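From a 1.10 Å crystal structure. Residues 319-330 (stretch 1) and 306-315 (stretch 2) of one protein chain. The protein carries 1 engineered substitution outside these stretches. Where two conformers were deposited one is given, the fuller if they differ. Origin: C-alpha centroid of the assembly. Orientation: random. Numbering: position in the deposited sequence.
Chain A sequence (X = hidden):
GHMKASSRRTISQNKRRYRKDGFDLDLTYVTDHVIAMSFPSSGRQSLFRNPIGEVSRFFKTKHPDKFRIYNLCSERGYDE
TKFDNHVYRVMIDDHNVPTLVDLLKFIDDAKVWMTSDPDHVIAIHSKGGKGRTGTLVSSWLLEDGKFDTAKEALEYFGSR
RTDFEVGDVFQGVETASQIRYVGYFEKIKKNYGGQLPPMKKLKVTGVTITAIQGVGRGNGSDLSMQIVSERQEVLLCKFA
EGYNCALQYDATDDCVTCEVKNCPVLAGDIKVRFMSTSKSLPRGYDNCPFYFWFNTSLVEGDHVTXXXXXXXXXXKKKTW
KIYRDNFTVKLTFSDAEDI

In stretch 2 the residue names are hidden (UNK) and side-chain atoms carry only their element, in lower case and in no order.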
ATOM      1  N   THR A 319     -17.910  -0.653  -5.718  1.00 21.98           N
ATOM      2  CA  THR A 319     -18.553  -0.460  -4.418  1.00 21.36           C
ATOM      3  C   THR A 319     -19.350   0.824  -4.282  1.00 21.59           C
ATOM      4  O   THR A 319     -19.903   1.094  -3.223  1.00 21.62           O
ATOM      5  CB  THR A 319     -17.494  -0.434  -3.279  1.00 20.54           C
ATOM      6  OG1 THR A 319     -16.756   0.801  -3.324  1.00 19.77           O
ATOM      7  CG2 THR A 319     -16.531  -1.615  -3.359  1.00 20.44           C
ATOM      8  N   TRP A 320     -19.459   1.598  -5.361  1.00 22.71           N
ATOM      9  CA  TRP A 320     -19.975   2.958  -5.233  1.00 23.43           C
ATOM     10  C   TRP A 320     -21.497   3.087  -5.059  1.00 24.35           C
ATOM     11  O   TRP A 320     -21.975   4.182  -4.809  1.00 26.19           O
ATOM     12  CB  TRP A 320     -19.461   3.839  -6.381  1.00 23.79           C
ATOM     13  CG  TRP A 320     -17.950   4.131  -6.274  1.00 23.68           C
ATOM     14  CD1 TRP A 320     -17.060   3.673  -5.312  1.00 22.93           C
ATOM     15  CD2 TRP A 320     -17.171   4.916  -7.190  1.00 24.87           C
ATOM     16  NE1 TRP A 320     -15.804   4.158  -5.563  1.00 23.15           N
ATOM     17  CE2 TRP A 320     -15.830   4.908  -6.713  1.00 24.76           C
ATOM     18  CE3 TRP A 320     -17.470   5.612  -8.384  1.00 26.73           C
ATOM     19  CZ2 TRP A 320     -14.797   5.588  -7.384  1.00 26.23           C
ATOM     20  CZ3 TRP A 320     -16.452   6.293  -9.019  1.00 28.32           C
ATOM     21  CH2 TRP A 320     -15.134   6.276  -8.534  1.00 27.93           C
ATOM     22  N   LYS A 321     -22.238   1.985  -5.151  1.00 24.10           N
ATOM     23  CA  LYS A 321     -23.639   2.037  -4.725  1.00 25.47           C
ATOM     24  C   LYS A 321     -23.779   2.041  -3.215  1.00 24.46           C
ATOM     25  O   LYS A 321     -24.786   2.513  -2.672  1.00 25.97           O
ATOM     26  CB  LYS A 321     -24.459   0.876  -5.291  1.00 26.49           C
ATOM     27  CG  LYS A 321     -24.611   0.888  -6.797  1.00 30.25           C
ATOM     28  CD  LYS A 321     -25.782   0.019  -7.276  1.00 35.19           C
ATOM     29  CE  LYS A 321     -25.587  -1.464  -6.959  1.00 38.42           C
ATOM     30  NZ  LYS A 321     -24.370  -2.068  -7.600  1.00 41.32           N
ATOM     31  N   ILE A 322     -22.768   1.493  -2.548  1.00 22.50           N
ATOM     32  CA  ILE A 322     -22.722   1.451  -1.087  1.00 21.26           C
ATOM     33  C   ILE A 322     -22.003   2.686  -0.544  1.00 20.10           C
ATOM     34  O   ILE A 322     -22.526   3.379   0.330  1.00 20.44           O
ATOM     35  CB  ILE A 322     -22.087   0.145  -0.567  1.00 21.57           C
ATOM     36  CG1 ILE A 322     -23.010  -1.041  -0.900  1.00 25.58           C
ATOM     37  CG2 ILE A 322     -21.840   0.222   0.944  1.00 21.17           C
ATOM     38  CD1 ILE A 322     -22.529  -2.379  -0.364  1.00 28.06           C
ATOM     39  N   TYR A 323     -20.787   2.934  -1.043  1.00 19.48           N
ATOM     40  CA  TYR A 323     -20.031   4.102  -0.616  1.00 19.55           C
ATOM     41  C   TYR A 323     -20.296   5.198  -1.628  1.00 20.25           C
ATOM     42  O   TYR A 323     -19.756   5.165  -2.726  1.00 21.51           O
ATOM     43  CB  TYR A 323     -18.518   3.781  -0.514  1.00 19.42           C
ATOM     44  CG  TYR A 323     -18.238   2.586   0.357  1.00 17.62           C
ATOM     45  CD1 TYR A 323     -17.890   1.377  -0.214  1.00 19.11           C
ATOM     46  CD2 TYR A 323     -18.371   2.653   1.749  1.00 17.90           C
ATOM     47  CE1 TYR A 323     -17.654   0.256   0.583  1.00 18.41           C
ATOM     48  CE2 TYR A 323     -18.130   1.538   2.559  1.00 17.58           C
ATOM     49  CZ  TYR A 323     -17.803   0.348   1.964  1.00 17.49           C
ATOM     50  OH  TYR A 323     -17.589  -0.737   2.769  1.00 17.94           O
ATOM     51  N   ARG A 324     -21.154   6.135  -1.251  1.00 20.65           N
ATOM     52  CA  ARG A 324     -21.565   7.218  -2.136  1.00 21.42           C
ATOM     53  C   ARG A 324     -20.495   8.299  -2.198  1.00 21.82           C
ATOM     54  O   ARG A 324     -19.481   8.238  -1.486  1.00 21.35           O
ATOM     55  CB  ARG A 324     -22.929   7.742  -1.687  1.00 22.15           C
ATOM     56  CG  ARG A 324     -24.034   6.712  -1.890  1.00 22.72           C
ATOM     57  CD  ARG A 324     -25.363   7.150  -1.272  1.00 24.79           C
ATOM     58  NE  ARG A 324     -25.360   6.974   0.184  1.00 23.55           N
ATOM     59  CZ  ARG A 324     -25.471   7.946   1.085  1.00 23.39           C
ATOM     60  NH1 ARG A 324     -25.625   9.221   0.711  1.00 27.43           N
ATOM     61  NH2 ARG A 324     -25.486   7.638   2.375  1.00 22.98           N
ATOM     62  N   ASP A 325     -20.680   9.271  -3.091  1.00 23.08           N
ATOM     63  CA  ASP A 325     -19.554  10.178  -3.388  1.00 23.94           C
ATOM     64  C   ASP A 325     -19.124  11.049  -2.208  1.00 23.36           C
ATOM     65  O   ASP A 325     -17.981  11.509  -2.177  1.00 24.29           O
ATOM     66  CB  ASP A 325     -19.749  10.983  -4.679  1.00 26.49           C
ATOM     67  CG  ASP A 325     -20.961  11.870  -4.650  1.00 28.79           C
ATOM     68  OD1 ASP A 325     -21.501  12.188  -3.577  1.00 33.56           O
ATOM     69  OD2 ASP A 325     -21.366  12.297  -5.747  1.00 34.35           O
ATOM     70  N   ASN A 326     -20.009  11.218  -1.225  1.00 22.95           N
ATOM     71  CA  ASN A 326     -19.714  11.994  -0.029  1.00 21.93           C
ATOM     72  C   ASN A 326     -19.338  11.120   1.184  1.00 21.35           C
ATOM     73  O   ASN A 326     -19.260  11.629   2.307  1.00 21.13           O
ATOM     74  CB  ASN A 326     -20.854  12.944   0.333  1.00 23.62           C
ATOM     75  CG  ASN A 326     -22.172  12.233   0.606  1.00 23.77           C
ATOM     76  OD1 ASN A 326     -22.913  12.635   1.513  1.00 29.85           O
ATOM     77  ND2 ASN A 326     -22.498  11.215  -0.184  1.00 24.52           N
ATOM     78  N   PHE A 327     -19.081   9.836   0.944  1.00 19.80           N
ATOM     79  CA  PHE A 327     -18.570   8.962   2.008  1.00 18.84           C
ATOM     80  C   PHE A 327     -17.144   9.369   2.362  1.00 18.70           C
ATOM     81  O   PHE A 327     -16.268   9.414   1.504  1.00 19.23           O
ATOM     82  CB  PHE A 327     -18.593   7.523   1.529  1.00 19.03           C
ATOM     83  CG  PHE A 327     -18.103   6.546   2.573  1.00 17.94           C
ATOM     84  CD1 PHE A 327     -18.974   6.100   3.562  1.00 18.18           C
ATOM     85  CD2 PHE A 327     -16.791   6.051   2.565  1.00 18.51           C
ATOM     86  CE1 PHE A 327     -18.531   5.206   4.534  1.00 18.43           C
ATOM     87  CE2 PHE A 327     -16.356   5.150   3.524  1.00 18.60           C
ATOM     88  CZ  PHE A 327     -17.225   4.727   4.508  1.00 18.28           C
ATOM     89  N   THR A 328     -16.942   9.676   3.638  1.00 18.33           N
ATOM     90  CA  THR A 328     -15.620  10.078   4.152  1.00 18.54           C
ATOM     91  C   THR A 328     -15.423   9.510   5.540  1.00 17.48           C
ATOM     92  O   THR A 328     -16.402   9.248   6.256  1.00 18.42           O
ATOM     93  CB  THR A 328     -15.417  11.643   4.209  1.00 19.25           C
ATOM     94  OG1 THR A 328     -16.177  12.204   5.281  1.00 20.93           O
ATOM     95  CG2 THR A 328     -15.765  12.322   2.900  1.00 21.01           C
ATOM     96  N   VAL A 329     -14.162   9.358   5.926  1.00 17.29           N
ATOM     97  CA  VAL A 329     -13.797   8.989   7.294  1.00 17.09           C
ATOM     98  C   VAL A 329     -12.788  10.016   7.783  1.00 17.03           C
ATOM     99  O   VAL A 329     -11.807  10.290   7.099  1.00 18.14           O
ATOM    100  CB  VAL A 329     -13.190   7.572   7.361  1.00 17.24           C
ATOM    101  CG1 VAL A 329     -12.793   7.239   8.815  1.00 17.91           C
ATOM    102  CG2 VAL A 329     -14.202   6.524   6.833  1.00 18.64           C
ATOM    103  N   LYS A 330     -13.049  10.579   8.964  1.00 17.19           N
ATOM    104  CA  LYS A 330     -12.167  11.549   9.617  1.00 18.22           C
ATOM    105  C   LYS A 330     -11.736  10.988  10.976  1.00 17.59           C
ATOM    106  O   LYS A 330     -12.600  10.639  11.789  1.00 17.53           O
ATOM    107  CB  LYS A 330     -12.871  12.889   9.798  1.00 19.59           C
ATOM    108  CG  LYS A 330     -12.060  13.873  10.612  1.00 20.97           C
ATOM    109  CD  LYS A 330     -12.721  15.216  10.735  1.00 25.93           C
ATOM    110  CE  LYS A 330     -13.869  15.183  11.694  1.00 29.79           C
ATOM    111  NZ  LYS A 330     -14.302  16.578  11.963  1.00 32.74           N
ATOM    112  N   UNK A 306     -10.282  11.433   5.009  1.00 18.80           N
ATOM    113  CA  UNK A 306     -10.101  10.683   3.783  0.70 18.42           C
ATOM    114  C   UNK A 306     -11.415  10.610   3.017  1.00 18.36           C
ATOM    115  O   UNK A 306     -12.460  10.228   3.565  1.00 18.79           O
ATOM    116  c   UNK A 306      -7.181  10.007   4.036  0.70 19.97           C
ATOM    117  c   UNK A 306      -7.804   7.848   5.036  0.70 20.86           C
ATOM    118  c   UNK A 306      -9.571   9.280   4.081  0.70 18.61           C
ATOM    119  c   UNK A 306      -8.243   9.276   4.830  0.70 18.43           C
ATOM    120  N   UNK A 307     -11.357  11.005   1.749  1.00 18.88           N
ATOM    121  CA  UNK A 307     -12.520  10.840   0.895  0.50 19.74           C
ATOM    122  C   UNK A 307     -12.620   9.410   0.363  1.00 18.94           C
ATOM    123  O   UNK A 307     -11.732   8.586   0.573  1.00 18.42           O
ATOM    124  c   UNK A 307     -12.278  13.296   0.202  0.50 22.37           C
ATOM    125  n   UNK A 307     -11.138  15.916  -2.350  0.50 32.77           N
ATOM    126  c   UNK A 307     -12.323  14.224  -1.011  0.50 26.57           C
ATOM    127  c   UNK A 307     -11.252  15.298  -1.001  0.50 29.96           C
ATOM    128  c   UNK A 307     -12.509  11.868  -0.244  0.50 20.64           C
ATOM    129  N   UNK A 308     -13.729   9.100  -0.301  1.00 19.47           N
ATOM    130  CA  UNK A 308     -14.002   7.730  -0.736  1.00 19.51           C
ATOM    131  C   UNK A 308     -12.819   7.123  -1.494  1.00 19.37           C
ATOM    132  O   UNK A 308     -12.406   5.997  -1.231  1.00 19.18           O
ATOM    133  n   UNK A 308     -18.956   6.998  -4.804  1.00 23.46           N
ATOM    134  n   UNK A 308     -17.452   8.201  -6.093  1.00 25.09           N
ATOM    135  c   UNK A 308     -15.266   7.705  -1.609  1.00 20.08           C
ATOM    136  c   UNK A 308     -15.604   6.341  -2.166  1.00 20.39           C
ATOM    137  n   UNK A 308     -16.729   7.162  -4.179  1.00 21.95           N
ATOM    138  c   UNK A 308     -16.890   6.361  -2.970  1.00 20.42           C
ATOM    139  c   UNK A 308     -17.714   7.460  -5.020  1.00 23.18           C
ATOM    140  N   UNK A 309     -12.276   7.885  -2.431  1.00 19.61           N
ATOM    141  CA  UNK A 309     -11.187   7.411  -3.287  1.00 20.48           C
ATOM    142  C   UNK A 309      -9.887   7.183  -2.526  1.00 18.99           C
ATOM    143  O   UNK A 309      -8.967   6.569  -3.051  1.00 20.25           O
ATOM    144  c   UNK A 309     -12.078   8.690  -5.353  0.52 24.44           C
ATOM    145  c   UNK A 309     -13.419   9.212  -4.781  0.52 24.44           C
ATOM    146  c   UNK A 309     -10.941   8.481  -4.357  0.52 21.80           C
ATOM    147  o   UNK A 309     -14.458   8.695  -5.302  0.52 23.64           O
ATOM    148  o   UNK A 309     -13.440  10.126  -3.878  0.52 21.48           O
ATOM    149  N   UNK A 310      -9.822   7.724  -1.316  1.00 17.96           N
ATOM    150  CA  UNK A 310      -8.631   7.645  -0.463  0.70 17.24           C
ATOM    151  C   UNK A 310      -8.687   6.553   0.580  1.00 16.25           C
ATOM    152  O   UNK A 310      -7.776   6.438   1.388  1.00 16.53           O
ATOM    153  o   UNK A 310      -9.000  11.901   0.571  0.70 21.55           O
ATOM    154  o   UNK A 310      -6.807  11.844   0.533  0.70 24.62           O
ATOM    155  c   UNK A 310      -7.970  10.130  -0.610  0.70 20.14           C
ATOM    156  c   UNK A 310      -8.420   8.972   0.255  0.70 17.88           C
ATOM    157  c   UNK A 310      -7.922  11.386   0.210  0.70 22.26           C
ATOM    158  N   UNK A 311      -9.743   5.739   0.562  1.00 16.04           N
ATOM    159  CA  UNK A 311      -9.923   4.669   1.549  1.00 15.94           C
ATOM    160  C   UNK A 311      -9.825   3.320   0.827  1.00 14.90           C
ATOM    161  O   UNK A 311     -10.334   3.183  -0.289  1.00 16.20           O
ATOM    162  c   UNK A 311     -11.297   4.824   2.248  1.00 15.67           C
ATOM    163  c   UNK A 311     -11.393   6.181   2.932  1.00 17.10           C
ATOM    164  c   UNK A 311     -12.819   6.595   3.354  1.00 18.44           C
ATOM    165  c   UNK A 311     -11.534   3.684   3.265  1.00 16.04           C
ATOM    166  N   UNK A 312      -9.167   2.343   1.453  1.00 14.75           N
ATOM    167  CA  UNK A 312      -8.976   1.050   0.825  1.00 14.50           C
ATOM    168  C   UNK A 312     -10.249   0.237   0.906  1.00 14.57           C
ATOM    169  O   UNK A 312     -10.743  -0.123   1.981  1.00 14.63           O
ATOM    170  o   UNK A 312      -5.686   0.924   2.345  1.00 14.43           O
ATOM    171  c   UNK A 312      -7.811   0.289   1.473  1.00 14.31           C
ATOM    172  o   UNK A 312      -6.272   1.763   0.399  1.00 16.08           O
ATOM    173  c   UNK A 312      -6.494   1.064   1.414  1.00 14.16           C
ATOM    174  N   UNK A 313     -10.730  -0.075  -0.302  1.00 15.04           N
ATOM    175  CA  UNK A 313     -11.893  -0.900  -0.688  1.00 15.62           C
ATOM    176  C   UNK A 313     -12.979  -0.010  -1.322  1.00 16.45           C
ATOM    177  O   UNK A 313     -13.402  -0.273  -2.452  1.00 17.35           O
ATOM    178  o   UNK A 313     -10.547  -3.290  -0.013  1.00 16.26           O
ATOM    179  n   UNK A 313     -11.654  -3.536   1.934  1.00 15.75           N
ATOM    180  c   UNK A 313     -12.446  -1.850   0.388  1.00 15.53           C
ATOM    181  c   UNK A 313     -11.450  -2.946   0.764  1.00 15.25           C
ATOM    182  N   UNK A 314     -13.396   1.092  -0.656  1.00 16.53           N
ATOM    183  CA  UNK A 314     -14.298   2.044  -1.318  1.00 17.50           C
ATOM    184  C   UNK A 314     -13.630   2.724  -2.517  1.00 19.08           C
ATOM    185  O   UNK A 314     -14.337   3.293  -3.350  1.00 20.55           O
ATOM    186  c   UNK A 314     -14.584   3.077  -0.219  1.00 17.82           C
ATOM    187  c   UNK A 314     -13.151   1.487   0.744  1.00 16.51           C
ATOM    188  c   UNK A 314     -14.378   2.330   1.075  1.00 17.15           C
ATOM    189  N   UNK A 315     -12.306   2.638  -2.634  1.00 19.57           N
ATOM    190  CA  UNK A 315     -11.594   3.189  -3.792  1.00 20.61           C
ATOM    191  C   UNK A 315     -11.992   2.494  -5.097  1.00 20.99           C
ATOM    192  O   UNK A 315     -11.800   3.077  -6.166  1.00 22.93           O
ATOM    193  n   UNK A 315      -8.330   0.032  -4.394  1.00 22.00           N
ATOM    194  c   UNK A 315      -8.943  -0.272  -3.260  1.00 20.47           C
ATOM    195  c   UNK A 315      -9.451   1.813  -3.748  1.00 20.50           C
ATOM    196  c   UNK A 315      -8.631   1.331  -4.718  1.00 21.07           C
ATOM    197  c   UNK A 315     -10.074   3.159  -3.571  1.00 21.67           C
ATOM    198  n   UNK A 315      -9.613   0.789  -2.837  1.00 19.49           N
TER
HETATM  199  O   HOH W   1     -15.858  11.295  -0.456  1.00 24.04           O
HETATM  200  O   HOH W   2     -15.826  11.621  -4.018  1.00 34.10           O

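Position 306 carries four carbons, forked at the second, with no polar atom. Its backbone pairs with Val329 in an antiparallel bridge, N to Val329 O at 2.8 Å and O to Val329 N at 3.0 Å, and its side chain lies on the same sheet face as that of Val329. The fork at the second carbon makes it Leu306.

Position 307 has four carbons in a row ending in nitrogen, on the sheet face shared with Thr328. The chain is exposed and its tip reaches nothing on stretch 1: this is Lys307.

At position 308, three carbons lead to a nitrogen and then to a carbon bearing two more nitrogens. That flat end lies on the indole of Trp320, centres 3.5 Å apart and planes at 2°. Three carbons, a nitrogen and a carbon with two more nitrogens make it Arg308. Its NH1 donates to Tyr323 O at 2.9 Å, nearly straight, because the acceptor sits close to the guanidinium plane. Asp325 CA covers the face opposite Trp320. The backbone N of Arg308 reaches stretch 1 through water 1, which accepts from that N at 3.1 Å and donates to Asp325 O at 2.7 Å.

Position 309 shows three carbons, the third with two oxygens, one of them 3.8 Å from Trp320 CZ2; it is Glu309. Its OE1 accepts from Arg308 NE at 3.0 Å in a salt bridge. Water 2 donates both to Glu309 OE2 and to Asp325 O, at 2.8 Å each.

Position 310 has the same side-chain composition but no contact with stretch 1. It is Glu310, and its OE2 accepts from Lys307 N at 2.8 Å, tying the last residue of the 3-10 segment to the residue just before it.

Position 311 has four carbons, forked at the first, one arm two carbons long. The end carbon of that arm meets Phe327 CE2 at 3.8 Å and Val329 CG2 at 3.7 Å. This is Ile311, and the carbon is its CD1.

Position 312, two carbons with two oxygens on the second, is Asp312; it stays out of reach of stretch 1, and its oxygens are bonded elsewhere in the structure.

Position 313 has two carbons, the second carrying one oxygen and one nitrogen. The end of its side chain leads away, while its backbone O lies 3.5 Å from Thr319 CG2: Asn313.

At position 314 three carbons close a ring onto the backbone nitrogen, and one of them lies over the Tyr323 ring, giving Pro314. That carbon, CG, sits 3.7 Å from the centroid of the Tyr323 ring, almost on the normal, and Pro314 O accepts from Trp320 NE1 at 2.8 Å.

Position 315, one carbon and then a five-membered ring of three carbons and two nitrogens, has its CB pointing away from stretch 1. It is His315, and its ND1 accepts from Asn313 N at 2.9 Å.

The contact combines a short strand pairing, a small apolar cluster and one cation packed between Trp320 and Asp325. Arg308 has the largest covered area, 147 Å² of the 710 Å² total. Trp320 provides it with a flat surface, Tyr323 O an acceptor and Glu309 a countercharge, while Pro314 engages Trp320 through its carbonyl and Tyr323 and Phe327 through its ring.

Stretch 2, residues 306-315: LKREEIDNPH
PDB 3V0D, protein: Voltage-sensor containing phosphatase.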